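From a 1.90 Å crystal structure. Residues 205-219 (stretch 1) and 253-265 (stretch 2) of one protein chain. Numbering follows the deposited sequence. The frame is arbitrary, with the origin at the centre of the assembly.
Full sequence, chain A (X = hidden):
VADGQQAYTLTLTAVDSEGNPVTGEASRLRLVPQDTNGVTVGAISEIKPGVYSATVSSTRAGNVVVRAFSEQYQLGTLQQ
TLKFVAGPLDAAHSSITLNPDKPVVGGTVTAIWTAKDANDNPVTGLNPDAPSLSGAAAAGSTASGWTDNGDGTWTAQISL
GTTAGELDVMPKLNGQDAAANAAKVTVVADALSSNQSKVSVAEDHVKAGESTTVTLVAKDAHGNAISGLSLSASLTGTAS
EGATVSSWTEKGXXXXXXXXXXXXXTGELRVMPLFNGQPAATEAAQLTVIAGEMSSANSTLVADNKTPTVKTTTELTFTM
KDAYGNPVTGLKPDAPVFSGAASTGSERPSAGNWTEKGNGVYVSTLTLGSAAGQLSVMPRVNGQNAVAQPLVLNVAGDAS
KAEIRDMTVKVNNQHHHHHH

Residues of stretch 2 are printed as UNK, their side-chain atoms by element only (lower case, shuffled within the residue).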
# COMPACT_ATOMS: atom_id res chain seq x y z
N HIS A 205 0.68 13.40 -2.45
CA HIS A 205 -0.14 14.45 -3.04
C HIS A 205 -1.02 13.76 -4.07
O HIS A 205 -0.50 13.07 -4.96
CB HIS A 205 0.72 15.58 -3.67
CG HIS A 205 1.41 16.40 -2.64
ND1 HIS A 205 2.53 15.94 -1.97
CD2 HIS A 205 1.08 17.62 -2.14
CE1 HIS A 205 2.85 16.88 -1.10
NE2 HIS A 205 2.00 17.92 -1.17
N VAL A 206 -2.34 13.84 -3.90
CA VAL A 206 -3.27 13.17 -4.82
C VAL A 206 -4.28 14.19 -5.32
O VAL A 206 -4.78 14.99 -4.53
CB VAL A 206 -3.95 11.92 -4.17
CG1 VAL A 206 -4.97 11.26 -5.12
CG2 VAL A 206 -2.91 10.89 -3.71
N LYS A 207 -4.54 14.20 -6.63
CA LYS A 207 -5.52 15.11 -7.22
C LYS A 207 -6.94 14.68 -6.85
O LYS A 207 -7.23 13.47 -6.83
CB LYS A 207 -5.35 15.19 -8.74
CG LYS A 207 -4.04 15.84 -9.16
CD LYS A 207 -4.09 16.15 -10.65
CE LYS A 207 -2.88 16.95 -11.11
NZ LYS A 207 -1.69 16.10 -11.33
N ALA A 208 -7.81 15.67 -6.55
CA ALA A 208 -9.21 15.44 -6.17
C ALA A 208 -9.90 14.54 -7.21
O ALA A 208 -9.82 14.81 -8.40
CB ALA A 208 -9.95 16.78 -6.05
N GLY A 209 -10.53 13.47 -6.74
CA GLY A 209 -11.19 12.49 -7.60
C GLY A 209 -10.30 11.32 -7.98
O GLY A 209 -10.80 10.31 -8.47
N GLU A 210 -8.98 11.44 -7.78
CA GLU A 210 -8.03 10.38 -8.16
C GLU A 210 -7.70 9.51 -6.95
O GLU A 210 -8.09 9.82 -5.81
CB GLU A 210 -6.73 10.96 -8.81
CG GLU A 210 -6.95 11.90 -9.99
CD GLU A 210 -7.74 11.34 -11.17
OE1 GLU A 210 -7.65 10.12 -11.43
OE2 GLU A 210 -8.44 12.14 -11.83
N SER A 211 -7.01 8.42 -7.20
CA SER A 211 -6.72 7.47 -6.15
C SER A 211 -5.24 7.17 -6.04
O SER A 211 -4.46 7.51 -6.94
CB SER A 211 -7.50 6.19 -6.44
OG SER A 211 -7.02 5.61 -7.64
N THR A 212 -4.85 6.55 -4.91
CA THR A 212 -3.49 6.06 -4.65
C THR A 212 -3.58 4.69 -3.97
O THR A 212 -4.67 4.27 -3.56
CB THR A 212 -2.63 7.10 -3.86
OG1 THR A 212 -1.26 6.69 -3.91
CG2 THR A 212 -3.03 7.22 -2.40
N THR A 213 -2.45 3.99 -3.85
CA THR A 213 -2.36 2.70 -3.20
C THR A 213 -1.86 2.88 -1.79
O THR A 213 -0.91 3.63 -1.54
CB THR A 213 -1.45 1.71 -3.98
OG1 THR A 213 -1.94 1.61 -5.32
CG2 THR A 213 -1.44 0.32 -3.34
N VAL A 214 -2.54 2.23 -0.88
CA VAL A 214 -2.18 2.21 0.55
C VAL A 214 -1.58 0.83 0.78
O VAL A 214 -2.19 -0.16 0.37
CB VAL A 214 -3.42 2.41 1.45
CG1 VAL A 214 -3.03 2.41 2.93
CG2 VAL A 214 -4.13 3.69 1.10
N THR A 215 -0.41 0.75 1.43
CA THR A 215 0.21 -0.55 1.77
C THR A 215 0.32 -0.66 3.31
O THR A 215 0.80 0.28 3.97
CB THR A 215 1.62 -0.69 1.11
OG1 THR A 215 1.52 -0.57 -0.31
CG2 THR A 215 2.27 -2.04 1.41
N LEU A 216 -0.13 -1.79 3.86
CA LEU A 216 0.03 -2.10 5.28
C LEU A 216 1.02 -3.28 5.38
O LEU A 216 0.86 -4.27 4.68
CB LEU A 216 -1.31 -2.52 5.94
CG LEU A 216 -1.18 -3.08 7.39
CD1 LEU A 216 -0.83 -1.96 8.42
CD2 LEU A 216 -2.47 -3.77 7.82
N VAL A 217 2.03 -3.18 6.25
CA VAL A 217 2.90 -4.31 6.52
C VAL A 217 2.57 -4.62 8.00
O VAL A 217 2.80 -3.80 8.89
CB VAL A 217 4.41 -4.07 6.20
CG1 VAL A 217 5.23 -5.28 6.64
CG2 VAL A 217 4.61 -3.85 4.70
N ALA A 218 1.88 -5.73 8.22
CA ALA A 218 1.40 -6.07 9.56
C ALA A 218 2.37 -7.02 10.22
O ALA A 218 2.75 -8.03 9.62
CB ALA A 218 0.02 -6.71 9.46
N LYS A 219 2.74 -6.71 11.45
CA LYS A 219 3.70 -7.53 12.19
C LYS A 219 3.34 -7.66 13.67
O LYS A 219 2.69 -6.76 14.22
CB LYS A 219 5.10 -6.88 12.11
CG LYS A 219 5.78 -6.98 10.76
CD LYS A 219 7.01 -6.08 10.78
CE LYS A 219 8.10 -6.51 9.82
NZ LYS A 219 7.64 -6.61 8.42
N UNK A 253 3.48 -12.50 2.92
CA UNK A 253 4.43 -12.04 3.94
C UNK A 253 3.92 -10.82 4.73
O UNK A 253 4.66 -9.86 4.98
c UNK A 253 5.85 -11.82 3.35
c UNK A 253 6.53 -13.06 2.77
o UNK A 253 7.44 -12.89 1.92
o UNK A 253 6.19 -14.19 3.21
N UNK A 254 2.63 -10.88 5.11
CA UNK A 254 1.97 -9.86 5.91
C UNK A 254 1.83 -8.49 5.28
O UNK A 254 1.70 -7.49 5.99
N UNK A 255 1.85 -8.44 3.95
CA UNK A 255 1.70 -7.21 3.19
C UNK A 255 0.26 -7.17 2.66
O UNK A 255 -0.23 -8.17 2.16
o UNK A 255 2.51 -6.00 1.27
c UNK A 255 2.69 -7.18 2.03
N UNK A 256 -0.42 -6.02 2.79
CA UNK A 256 -1.82 -5.88 2.30
C UNK A 256 -1.92 -4.57 1.57
O UNK A 256 -1.32 -3.59 2.00
c UNK A 256 -3.62 -9.21 5.11
c UNK A 256 -1.68 -8.29 6.18
c UNK A 256 -3.68 -8.10 4.27
c UNK A 256 -1.75 -7.18 5.34
c UNK A 256 -2.75 -7.07 4.37
c UNK A 256 -2.84 -5.87 3.47
c UNK A 256 -2.61 -9.30 6.06
o UNK A 256 -2.54 -10.40 6.86
N UNK A 257 -2.68 -4.54 0.48
CA UNK A 257 -2.83 -3.27 -0.26
C UNK A 257 -4.29 -2.91 -0.45
O UNK A 257 -5.14 -3.79 -0.54
c UNK A 257 -2.63 -4.26 -2.61
c UNK A 257 -0.54 -3.43 -1.40
c UNK A 257 -2.06 -3.23 -1.61
N UNK A 258 -4.58 -1.60 -0.58
CA UNK A 258 -5.95 -1.14 -0.85
C UNK A 258 -5.86 0.12 -1.67
O UNK A 258 -4.82 0.78 -1.69
c UNK A 258 -6.71 -0.87 0.47
N UNK A 259 -6.96 0.46 -2.34
CA UNK A 259 -7.10 1.70 -3.10
C UNK A 259 -7.81 2.76 -2.27
O UNK A 259 -8.93 2.55 -1.81
c UNK A 259 -7.83 1.48 -4.43
c UNK A 259 -7.88 2.77 -5.29
o UNK A 259 -7.16 0.45 -5.14
N UNK A 260 -7.17 3.91 -2.14
CA UNK A 260 -7.75 5.05 -1.43
C UNK A 260 -8.18 6.00 -2.54
O UNK A 260 -7.34 6.42 -3.34
c UNK A 260 -7.09 6.86 0.40
c UNK A 260 -6.66 5.71 -0.54
c UNK A 260 -7.32 8.15 -0.37
c UNK A 260 -5.99 7.16 1.41
N UNK A 261 -9.49 6.31 -2.62
CA UNK A 261 -10.00 7.24 -3.63
C UNK A 261 -10.36 8.54 -2.92
O UNK A 261 -11.11 8.52 -1.95
c UNK A 261 -11.62 7.56 -5.60
o UNK A 261 -10.97 5.34 -4.84
c UNK A 261 -11.22 6.67 -4.40
N UNK A 262 -9.84 9.67 -3.41
CA UNK A 262 -10.20 10.97 -2.81
C UNK A 262 -11.50 11.46 -3.45
O UNK A 262 -11.85 11.01 -4.53
c UNK A 262 -7.71 11.54 -2.56
c UNK A 262 -9.08 12.01 -3.07
o UNK A 262 -9.03 12.26 -4.46
N UNK A 263 -12.18 12.40 -2.79
CA UNK A 263 -13.38 13.03 -3.34
C UNK A 263 -13.04 14.43 -3.82
O UNK A 263 -11.87 14.72 -4.08
N UNK A 264 -14.03 15.32 -3.86
CA UNK A 264 -13.87 16.70 -4.33
C UNK A 264 -13.32 17.71 -3.33
O UNK A 264 -13.12 18.89 -3.66
N UNK A 265 -13.10 17.26 -2.09
CA UNK A 265 -12.62 18.11 -1.01
C UNK A 265 -11.10 18.05 -0.93
O UNK A 265 -10.54 16.96 -0.82
c UNK A 265 -14.33 18.39 2.46
c UNK A 265 -13.25 17.67 0.33
c UNK A 265 -14.48 19.50 3.46
n UNK A 265 -14.79 18.97 4.82
c UNK A 265 -13.45 18.81 1.30
O HOH W 1 -4.59 1.59 -6.17

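Position 253 carries two carbons, and two oxygens on the second make a short carboxylate, Asp253. It lies in the exposed loop, its end leading away from stretch 1, where a charge suits. Position 254 has no side chain. Its phi is positive, and a CB would lie 2.9 Å from Ala218 O, a clash; this is Gly254, whose O accepts a hydrogen bond from Ala218 N (2.8 Å).

Position 255 has one carbon and one oxygen, and its oxygen comes near the Thr215 methyl: Ser255, a small polar residue on the partly exposed face, with OG 4.0 Å from Thr215 CG2. Position 256 has one carbon, then a ring of six carbons bearing one oxygen; the ring lies on the buried face beside Leu216 and Ala218. This is Tyr256, with CE2 4.0 Å from Ala218 CB and CD2 4.3 Å from Leu216 CD2, its hydroxyl bonded elsewhere in the structure.

Position 257 has three carbons forked at CB, close to the Thr215 hydroxyl: Val257. The beta-branch suits a strand, and CG1 meets Thr215 OG1 at 3.7 Å. Position 258 has a single carbon: Ala258, a lone methyl that suits a buried position on the sheet. Ala258 N bonds Val214 O at 2.9 Å, and Ala258 O bonds Val214 N at 2.8 Å.

At 259, CB carries one oxygen and one carbon, the carbon packing on Ser211: Thr259. Its CG2 lies 3.6 Å from Ser211 CB, and a water links its OG1 (3.0 Å) to Thr213 OG1 (2.8 Å), which suits a partly exposed face. Position 260 has four carbons forked at the second, against Val214: Leu260, an apolar residue for the buried face, whose CB lies 3.6 Å from Val214 CG2.

Position 261, paired with Ser211, repeats the pattern of 259: Thr261, beta-branched and polar, suits a strand's partly exposed face. The same pattern at 262 turns toward stretch 1, its oxygen near Gly209 and Glu210, its methyl near Val206: Thr262. OG1 donates to Glu210 O (2.9 Å) and accepts a weak bond from Gly209 N (3.0 Å), while CG2 touches Val206 CG1 at 3.8 Å.

Positions 263 and 264 lack side chains, and a CB would point away from stretch 1: Gly263, whose O accepts a weak bond from Gly209 N (3.2 Å), and Gly264. Position 265, four carbons in a row ending in nitrogen, is Lys265, its amine suited to an exposed place.

In this antiparallel pairing Thr212, Val214 and Leu216 each exchange two backbone hydrogen bonds with Leu260, Ala258 and Tyr256, respectively. These face the buried side; Ser211, Thr213, Thr215 and Val217 share the more exposed side with Thr261, Thr259, Val257 and Ser255. Thr262 fastens the pair to the turn from Lys207 to Glu210.

Stretch 2, residues 253-265: DGSYVATLTTGGK
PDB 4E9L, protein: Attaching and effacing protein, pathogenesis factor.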